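Local coordinates for ORF99 (Acidianus Filamentous Virus 1, PDB 3DF6), which is of unknown function but belongs to a family related to AcrID1, so it may counter the type I-D CRISPR-Cas defence of its archaeal host, at residues 34-38 with 83-87. The protein carries 2 engineered substitutions. Sequence-based numbering, arbitrary orientation. Where two conformers were deposited one is given.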
loop_
_atom_site.group_PDB
_atom_site.type_symbol
_atom_site.label_atom_id
_atom_site.label_comp_id
_atom_site.label_asym_id
_atom_site.label_seq_id
_atom_site.Cartn_x
_atom_site.Cartn_y
_atom_site.Cartn_z
ATOM N N ASP C 34 13.634 3.036 -13.330
ATOM C CA ASP C 34 14.881 3.728 -13.661
ATOM C C ASP C 34 15.640 4.039 -12.352
ATOM O O ASP C 34 15.023 4.166 -11.295
ATOM C CB ASP C 34 14.500 5.022 -14.400
ATOM C CG ASP C 34 15.677 5.931 -14.701
ATOM O OD1 ASP C 34 16.854 5.538 -14.535
ATOM O OD2 ASP C 34 15.412 7.070 -15.138
ATOM N N GLU C 35 16.966 4.155 -12.423
ATOM C CA GLU C 35 17.764 4.470 -11.242
ATOM C C GLU C 35 17.260 5.719 -10.522
ATOM O O GLU C 35 17.179 5.739 -9.293
ATOM C CB GLU C 35 19.241 4.664 -11.599
ATOM C CG GLU C 35 20.135 4.814 -10.352
ATOM C CD GLU C 35 21.586 5.005 -10.692
ATOM O OE1 GLU C 35 21.934 4.996 -11.888
ATOM O OE2 GLU C 35 22.391 5.193 -9.761
ATOM N N LEU C 36 16.935 6.755 -11.301
ATOM C CA LEU C 36 16.388 8.004 -10.759
ATOM C C LEU C 36 15.118 7.786 -9.962
ATOM O O LEU C 36 14.947 8.392 -8.901
ATOM C CB LEU C 36 16.125 9.033 -11.869
ATOM C CG LEU C 36 17.392 9.601 -12.502
ATOM C CD1 LEU C 36 17.089 10.261 -13.853
ATOM C CD2 LEU C 36 18.122 10.563 -11.559
ATOM N N GLU C 37 14.230 6.941 -10.489
ATOM C CA GLU C 37 13.002 6.612 -9.782
ATOM C C GLU C 37 13.319 5.825 -8.495
ATOM O O GLU C 37 12.748 6.124 -7.425
ATOM C CB GLU C 37 12.008 5.862 -10.701
ATOM C CG GLU C 37 11.785 6.548 -12.109
ATOM C CD GLU C 37 10.783 5.782 -12.984
ATOM O OE1 GLU C 37 10.933 4.536 -13.140
ATOM O OE2 GLU C 37 9.835 6.428 -13.526
ATOM N N PHE C 38 14.210 4.837 -8.598
ATOM C CA PHE C 38 14.601 4.013 -7.446
ATOM C C PHE C 38 15.199 4.859 -6.314
ATOM O O PHE C 38 14.867 4.663 -5.149
ATOM C CB PHE C 38 15.543 2.886 -7.892
ATOM C CG PHE C 38 15.787 1.819 -6.838
ATOM C CD1 PHE C 38 14.835 0.853 -6.570
ATOM C CD2 PHE C 38 17.005 1.758 -6.167
ATOM C CE1 PHE C 38 15.056 -0.137 -5.599
ATOM C CE2 PHE C 38 17.251 0.764 -5.199
ATOM C CZ PHE C 38 16.251 -0.183 -4.914
ATOM N N PHE C 83 21.164 -0.171 -15.473
ATOM C CA PHE C 83 20.881 0.369 -14.140
ATOM C C PHE C 83 19.377 0.564 -13.922
ATOM O O PHE C 83 18.922 1.686 -13.665
ATOM C CB PHE C 83 21.664 1.680 -13.923
ATOM C CG PHE C 83 23.132 1.561 -14.224
ATOM C CD1 PHE C 83 24.036 1.250 -13.214
ATOM C CD2 PHE C 83 23.611 1.742 -15.528
ATOM C CE1 PHE C 83 25.398 1.130 -13.491
ATOM C CE2 PHE C 83 24.973 1.625 -15.820
ATOM C CZ PHE C 83 25.865 1.310 -14.796
ATOM N N LYS C 84 18.624 -0.532 -14.074
ATOM C CA LYS C 84 17.172 -0.588 -13.826
ATOM C C LYS C 84 16.914 -1.570 -12.696
ATOM O O LYS C 84 17.704 -2.484 -12.478
ATOM C CB LYS C 84 16.406 -1.068 -15.068
ATOM C CG LYS C 84 16.704 -0.326 -16.373
ATOM C CD LYS C 84 15.977 1.013 -16.506
ATOM C CE LYS C 84 16.419 1.696 -17.818
ATOM N NZ LYS C 84 16.170 3.176 -17.826
ATOM N N TYR C 85 15.797 -1.387 -11.984
ATOM C CA TYR C 85 15.498 -2.166 -10.792
ATOM C C TYR C 85 14.066 -2.632 -10.932
ATOM O O TYR C 85 13.145 -1.810 -10.962
ATOM C CB TYR C 85 15.694 -1.295 -9.523
ATOM C CG TYR C 85 17.113 -0.710 -9.427
ATOM C CD1 TYR C 85 18.070 -1.267 -8.571
ATOM C CD2 TYR C 85 17.502 0.372 -10.229
ATOM C CE1 TYR C 85 19.376 -0.747 -8.502
ATOM C CE2 TYR C 85 18.806 0.892 -10.182
ATOM C CZ TYR C 85 19.736 0.330 -9.319
ATOM O OH TYR C 85 21.028 0.850 -9.280
ATOM N N THR C 86 13.882 -3.941 -11.102
ATOM C CA THR C 86 12.541 -4.512 -11.096
ATOM C C THR C 86 12.092 -4.748 -9.640
ATOM O O THR C 86 12.557 -5.673 -8.970
ATOM C CB THR C 86 12.452 -5.823 -11.897
ATOM O OG1 THR C 86 12.837 -5.583 -13.250
ATOM C CG2 THR C 86 11.033 -6.373 -11.885
ATOM N N VAL C 87 11.172 -3.913 -9.176
ATOM C CA VAL C 87 10.672 -3.998 -7.810
ATOM C C VAL C 87 9.560 -5.048 -7.727
ATOM O O VAL C 87 8.586 -5.015 -8.499
ATOM C CB VAL C 87 10.210 -2.614 -7.297
ATOM C CG1 VAL C 87 9.599 -2.716 -5.882
ATOM C CG2 VAL C 87 11.380 -1.611 -7.297
HETATM O O HOH W 1 18.590 3.914 -15.111
#
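F38 and Y85 lay their rings over one another in an offset stack, the centroids 4.3 Å apart and the planes only 6° from parallel. With chi1 at -169°, F38 CG swings opposite the backbone N, and the flat ring comes down over one face of the tyrosine; F38 CD1 also meets Y85 CB at 3.8 Å. Phenylalanine suits this buried place, for V87 CG2 lies at the ring's edge, 4.3 Å from F38 CD1, and Y77 meets the ring edge-to-face. The less buried Y85 offers an equally broad apolar face, and its polar OH suits a residue only partly covered. The stack joins helix 35-42 to strand 84-96 of the antiparallel sheet, just where strand 25-34 gives way to the helix. There D34 is the N-cap and forms a capping box with E37: the longer glutamate reaches D34 N through OE1 (3.1 Å), while the short D34 carboxylate accepts a weak bond from L36 N in the first turn. E35 sets its CA 3.9 Å from Y85 CE2 and runs its extended chain alongside the tyrosine, apolar methylenes near the ring and carboxylate farther out. K84 NZ lies 4.1 Å from D34 OD1, too far for a salt bridge, though the opposite charges probably attract.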